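Local coordinates for protein 2-hydroxyisobutanoyl-CoA mutase large subunit (Aquincola tertiaricarbonis, PDB 4R3U) that forms the substrate-binding large subunit of a cobalamin-dependent mutase that interconverts 2-hydroxyisobutyryl-CoA and (S)-3-hydroxybutyryl-CoA, at residues Met131-Gly136 with Phe177-Ser182; Ser182-Leu187 with Gly554-Lys559. One frame throughout, in Å; residues are numbered along the deposited sequence.

Contact 1: residues Met131-Gly136 with Phe177-Ser182; sequences MPTLMG and FTINPS. With 3KK (S-{(3R,5R,9R)-1-[(2R,3S,4R,5R)-5-(6-amino-9H-purin-9-yl)-4-hydroxy-3-(phosphonooxy)tetrahydrofuran-2-yl]-3,5,9-trihydroxy-8,8-dimethyl-3,5-dioxido-10,14-dioxo-2,4,6-trioxa-11,15-diaza-3lambda~5~,5lambda~5~-diphosphaheptadecan-17-yl} 2-hydroxy-2-methylpropanethioate), chain F.
Thr-178, the centre of an inverse gamma turn, has methyl CD2 of Leu-134 against its carbonyl O, at 3.3 Å; the side chain of Leu-134 also touches the bound cobalamin. OG1 of Thr-178, anti to its own carbonyl carbon (chi1 -54°), is hydrogen-bonded to Asp-128 OD1 and packs 3.3 Å from C3P of 3KK. The CG2 methyl lies 3.4 Å from the thioester oxygen O1 of 3KK. An alanine here would lose both branches, and would probably leave Asp-128 without its hydroxyl partner and open a gap beside the thioester. With CG1 of Ile-179 anti to its backbone N (chi1 -166°), a chi2 of 81° places CD1 3.9 Å from Thr-133 CG2, the two side chains crossing at about a right angle. Next, Asn-180 N gives its proton to a water 3.1 Å from that N; the same water donates to Leu-134 O and also bonds to Ser-182 OG, so it bridges loop and helix. Pro-181 sets CG 3.2 Å from the same Leu-134 O, with CD a little farther off. Ser-182 comes last: OG lies 2.9 Å from Thr-133 O, near the helix end that Gly-136 closes in a Schellman motif. A strand of the TIM barrel thus ends in a loop packed on a short helix, and this strand end lines the acyl-CoA pocket.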
# COMPACT_ATOMS: atom_id res chain seq x y z
N MET A 131 -4.29 -10.93 30.07
CA MET A 131 -4.48 -9.97 31.14
C MET A 131 -3.96 -10.44 32.47
O MET A 131 -3.21 -9.67 33.07
CB MET A 131 -5.94 -9.49 31.22
CG MET A 131 -6.41 -8.73 30.00
SD MET A 131 -5.19 -7.56 29.33
CE MET A 131 -5.10 -6.31 30.55
N PRO A 132 -4.25 -11.68 32.96
CA PRO A 132 -3.67 -12.11 34.25
C PRO A 132 -2.14 -11.93 34.31
O PRO A 132 -1.63 -11.29 35.24
CB PRO A 132 -4.10 -13.58 34.37
CG PRO A 132 -5.37 -13.64 33.60
CD PRO A 132 -5.17 -12.71 32.42
N THR A 133 -1.44 -12.41 33.28
CA THR A 133 0.02 -12.34 33.13
C THR A 133 0.53 -10.90 33.10
O THR A 133 1.51 -10.57 33.76
CB THR A 133 0.44 -13.19 31.90
OG1 THR A 133 -0.05 -14.51 32.08
CG2 THR A 133 1.95 -13.22 31.68
N LEU A 134 -0.16 -10.03 32.32
CA LEU A 134 0.16 -8.61 32.18
C LEU A 134 -0.01 -7.86 33.51
O LEU A 134 0.79 -6.97 33.84
CB LEU A 134 -0.73 -7.97 31.10
CG LEU A 134 -0.41 -8.35 29.63
CD1 LEU A 134 -1.49 -7.81 28.68
CD2 LEU A 134 1.00 -7.89 29.21
N MET A 135 -1.03 -8.26 34.28
CA MET A 135 -1.42 -7.68 35.56
C MET A 135 -0.75 -8.32 36.79
O MET A 135 -0.97 -7.87 37.90
CB MET A 135 -2.97 -7.66 35.67
CG MET A 135 -3.66 -6.84 34.59
SD MET A 135 -2.92 -5.22 34.28
CE MET A 135 -3.58 -4.18 35.64
N GLY A 136 0.07 -9.35 36.56
CA GLY A 136 0.84 -10.02 37.60
C GLY A 136 0.16 -11.13 38.36
O GLY A 136 0.62 -11.53 39.43
N PHE A 177 9.10 -10.05 24.20
CA PHE A 177 8.01 -10.26 25.17
C PHE A 177 7.31 -8.92 25.43
O PHE A 177 7.94 -7.97 25.91
CB PHE A 177 8.56 -10.83 26.48
CG PHE A 177 9.04 -12.27 26.48
CD1 PHE A 177 8.47 -13.21 25.62
CD2 PHE A 177 10.02 -12.69 27.38
CE1 PHE A 177 8.89 -14.54 25.66
CE2 PHE A 177 10.43 -14.02 27.43
CZ PHE A 177 9.86 -14.95 26.58
N THR A 178 6.01 -8.83 25.08
CA THR A 178 5.23 -7.61 25.34
C THR A 178 4.72 -7.70 26.79
O THR A 178 3.53 -7.94 27.04
CB THR A 178 4.11 -7.47 24.35
OG1 THR A 178 4.67 -7.55 23.06
CG2 THR A 178 3.33 -6.19 24.53
N ILE A 179 5.65 -7.55 27.72
CA ILE A 179 5.41 -7.70 29.14
C ILE A 179 5.84 -6.40 29.84
O ILE A 179 6.81 -5.78 29.42
CB ILE A 179 6.07 -9.01 29.66
CG1 ILE A 179 5.57 -9.42 31.08
CG2 ILE A 179 7.61 -8.97 29.56
CD1 ILE A 179 4.24 -10.15 31.10
N ASN A 180 5.07 -5.95 30.83
CA ASN A 180 5.33 -4.67 31.46
C ASN A 180 5.55 -4.67 33.00
O ASN A 180 6.71 -4.84 33.39
CB ASN A 180 4.38 -3.59 30.94
CG ASN A 180 4.53 -3.38 29.45
OD1 ASN A 180 5.47 -2.74 29.01
ND2 ASN A 180 3.63 -3.94 28.65
N PRO A 181 4.55 -4.49 33.90
CA PRO A 181 4.87 -4.49 35.34
C PRO A 181 5.52 -5.78 35.87
O PRO A 181 6.23 -5.75 36.88
CB PRO A 181 3.53 -4.17 36.01
CG PRO A 181 2.50 -4.51 35.02
CD PRO A 181 3.10 -4.25 33.69
N SER A 182 5.27 -6.91 35.20
CA SER A 182 5.81 -8.22 35.58
C SER A 182 6.92 -8.66 34.59
O SER A 182 7.26 -9.85 34.51
CB SER A 182 4.70 -9.26 35.67
OG SER A 182 4.00 -9.33 34.45
C4 3KK F . 0.11 -4.48 23.29
C3 3KK F . 0.74 -4.49 21.90
C2 3KK F . 0.10 -3.41 21.02
O3 3KK F . 0.49 -5.76 21.32
C1 3KK F . 2.25 -4.26 21.94
O1 3KK F . 2.78 -3.44 22.68
S1P 3KK F . 3.14 -5.29 20.81
C2P 3KK F . 4.87 -4.85 21.11
C3P 3KK F . 5.79 -5.84 20.43
N4P 3KK F . 7.16 -5.38 20.62
C5P 3KK F . 8.15 -5.74 19.80
O5P 3KK F . 8.01 -6.49 18.82
C6P 3KK F . 9.50 -5.12 20.18
C7P 3KK F . 10.64 -5.64 19.32
N8P 3KK F . 11.88 -4.95 19.66
C9P 3KK F . 13.06 -5.37 19.17
O9P 3KK F . 13.17 -6.36 18.45
CAP 3KK F . 14.32 -4.60 19.68
OAP 3KK F . 14.20 -4.21 21.06
CBP 3KK F . 14.88 -3.48 18.73
CDP 3KK F . 16.24 -2.99 19.25
CEP 3KK F . 13.94 -2.28 18.66
CCP 3KK F . 15.12 -4.03 17.30
O6A 3KK F . 15.93 -5.21 17.40
P2A 3KK F . 16.08 -6.29 16.25
O4A 3KK F . 14.77 -6.58 15.65
O5A 3KK F . 16.87 -7.42 16.81
O3A 3KK F . 16.94 -5.45 15.16
P1A 3KK F . 18.49 -4.92 15.31
O1A 3KK F . 18.96 -4.90 16.72
O2A 3KK F . 18.60 -3.68 14.52
O5B 3KK F . 19.19 -6.12 14.46
C5B 3KK F . 19.69 -7.34 15.06
C4B 3KK F . 21.21 -7.45 14.83
O4B 3KK F . 21.57 -7.17 13.45
C3B 3KK F . 21.97 -6.45 15.69
O3B 3KK F . 23.19 -7.09 16.14
P3B 3KK F . 23.47 -7.50 17.68
O8A 3KK F . 23.38 -6.20 18.38
O7A 3KK F . 22.39 -8.47 17.96
O9A 3KK F . 24.82 -8.09 17.59
C2B 3KK F . 22.27 -5.32 14.73
O2B 3KK F . 23.43 -4.58 15.13
C1B 3KK F . 22.48 -6.05 13.43
N9A 3KK F . 22.17 -5.20 12.24
C8A 3KK F . 21.01 -4.68 11.86
N7A 3KK F . 21.20 -3.99 10.74
C5A 3KK F . 22.49 -4.10 10.40
C4A 3KK F . 23.09 -4.87 11.33
N3A 3KK F . 24.41 -5.16 11.26
C2A 3KK F . 25.19 -4.68 10.18
N1A 3KK F . 24.51 -3.89 9.22
C6A 3KK F . 23.20 -3.61 9.36
N6A 3KK F . 22.55 -2.86 8.47
O HOH W 1 3.34 -7.47 32.87

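Contact 2: residues Ser182-Leu187 with Gly554-Lys559; sequences SAWILL and GDIVEK
Ile-556 pushes its CG2 methyl into a shallow hollow formed by Trp-184 and Ile-185, 3.6 Å from Trp-184 CZ2 and 3.8 Å from Ile-185 CD1. With CG1 of Ile-556 beside its backbone N (chi1 -57°), CG2 is left anti to that N, on the side of the facing helix. The bump returned from the other side is CD1 of Ile-185, which fits against the CG2 methyls of Ile-556 and Val-557, 3.7 Å from that of Val-557. The side chains of Ile-185 and Ile-556 run alongside each other in opposite senses; that of Val-557 lies nearly square to Ile-185. Within their own helix the two walls of the hollow touch: Ile-185 CG1 sits over the six-membered ring of Trp-184, 3.7 Å above the plane. Farther round that ring, Trp-184 CH2 approaches Val-557 CG2 more loosely. Outside the two segments, helix 226-243 packs on Trp-184 through Ile-232 and Ile-236, while Leu-528 of helix 518-532 touches Ile-556. Across the segments the fit is wholly apolar, and the axes of 183-187 and 554-559 approach to 10.8 Å, with 144° between their directions. This is roughly antiparallel helix-helix packing, in which the helix after strand 175-178 of the TIM barrel meets helix 553-564 near the C terminus.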
# COMPACT_ATOMS: atom_id res chain seq x y z
N SER A 182 5.27 -6.91 35.20
CA SER A 182 5.81 -8.22 35.58
C SER A 182 6.92 -8.66 34.59
O SER A 182 7.26 -9.85 34.51
CB SER A 182 4.70 -9.26 35.67
OG SER A 182 4.00 -9.33 34.45
N ALA A 183 7.51 -7.67 33.86
CA ALA A 183 8.58 -7.90 32.90
C ALA A 183 9.80 -8.56 33.51
O ALA A 183 10.42 -9.41 32.85
CB ALA A 183 8.99 -6.59 32.24
N TRP A 184 10.17 -8.18 34.77
CA TRP A 184 11.36 -8.72 35.42
C TRP A 184 11.27 -10.22 35.67
O TRP A 184 12.28 -10.92 35.53
CB TRP A 184 11.75 -7.89 36.66
CG TRP A 184 11.32 -8.41 38.01
CD1 TRP A 184 12.10 -9.08 38.92
CD2 TRP A 184 10.04 -8.23 38.64
NE1 TRP A 184 11.38 -9.32 40.07
CE2 TRP A 184 10.12 -8.81 39.92
CE3 TRP A 184 8.83 -7.64 38.23
CZ2 TRP A 184 9.02 -8.81 40.81
CZ3 TRP A 184 7.74 -7.66 39.10
CH2 TRP A 184 7.85 -8.22 40.38
N ILE A 185 10.05 -10.70 35.99
CA ILE A 185 9.74 -12.12 36.23
C ILE A 185 9.93 -12.90 34.91
O ILE A 185 10.58 -13.93 34.90
CB ILE A 185 8.31 -12.26 36.86
CG1 ILE A 185 8.31 -11.75 38.31
CG2 ILE A 185 7.77 -13.70 36.76
CD1 ILE A 185 7.03 -11.44 38.81
N LEU A 186 9.41 -12.37 33.81
CA LEU A 186 9.57 -12.99 32.50
C LEU A 186 11.00 -12.99 32.00
O LEU A 186 11.43 -13.98 31.41
CB LEU A 186 8.57 -12.45 31.48
CG LEU A 186 7.36 -13.33 31.36
CD1 LEU A 186 6.43 -13.15 32.52
CD2 LEU A 186 6.64 -13.05 30.15
N LEU A 187 11.77 -11.92 32.31
CA LEU A 187 13.19 -11.84 32.00
C LEU A 187 13.98 -12.88 32.83
O LEU A 187 14.90 -13.52 32.31
CB LEU A 187 13.74 -10.42 32.20
CG LEU A 187 15.24 -10.21 31.90
CD1 LEU A 187 15.64 -10.64 30.46
CD2 LEU A 187 15.68 -8.81 32.23
N GLY A 554 2.64 -14.97 40.44
CA GLY A 554 1.76 -14.62 41.55
C GLY A 554 2.45 -14.70 42.90
O GLY A 554 2.27 -13.80 43.72
N ASP A 555 3.26 -15.75 43.13
CA ASP A 555 4.02 -15.92 44.39
C ASP A 555 4.91 -14.69 44.63
O ASP A 555 4.86 -14.08 45.70
CB ASP A 555 4.92 -17.18 44.36
CG ASP A 555 4.25 -18.54 44.35
OD1 ASP A 555 3.20 -18.69 45.00
OD2 ASP A 555 4.82 -19.47 43.75
N ILE A 556 5.69 -14.32 43.58
CA ILE A 556 6.63 -13.20 43.51
C ILE A 556 5.92 -11.86 43.63
O ILE A 556 6.30 -11.05 44.49
CB ILE A 556 7.57 -13.30 42.25
CG1 ILE A 556 8.35 -14.66 42.24
CG2 ILE A 556 8.55 -12.13 42.18
CD1 ILE A 556 8.93 -15.09 40.88
N VAL A 557 4.89 -11.63 42.78
CA VAL A 557 4.07 -10.41 42.74
C VAL A 557 3.36 -10.13 44.07
O VAL A 557 3.45 -9.00 44.58
CB VAL A 557 3.10 -10.39 41.52
CG1 VAL A 557 1.93 -9.42 41.71
CG2 VAL A 557 3.86 -10.09 40.22
N GLU A 558 2.67 -11.15 44.64
CA GLU A 558 1.92 -11.01 45.90
C GLU A 558 2.79 -10.70 47.07
O GLU A 558 2.43 -9.82 47.86
CB GLU A 558 1.01 -12.20 46.17
CG GLU A 558 -0.16 -12.29 45.22
CD GLU A 558 -1.02 -11.04 45.07
OE1 GLU A 558 -1.60 -10.59 46.09
OE2 GLU A 558 -1.12 -10.54 43.93
N LYS A 559 3.95 -11.39 47.19
CA LYS A 559 4.92 -11.18 48.26
C LYS A 559 5.36 -9.70 48.31
O LYS A 559 5.40 -9.10 49.39
CB LYS A 559 6.13 -12.12 48.07
CG LYS A 559 7.06 -12.17 49.25
CD LYS A 559 6.45 -12.93 50.40
CE LYS A 559 7.32 -12.96 51.63
NZ LYS A 559 6.71 -13.80 52.70

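In the fold
From the N terminus, the chain leaves strand 125-128, runs through helix 131-135 and returns some forty residues later along the neighbouring parallel strand 175-178, where contact 1 closes the loop. Contact 2 begins at the same residue, Ser-182, and closes only after about 366 residues, when helix 553-564 comes back beside helix 183-196. The two closures therefore follow in series, neither enclosing nor crossing the other. They also meet in space: Gly-136 O lies 3.4 Å from Val-557 CG1, and Met-553 touches both Thr-133 and Ser-182. Together, contact 1 and contact 2 tie the substrate-facing strand end to the chain's last helix.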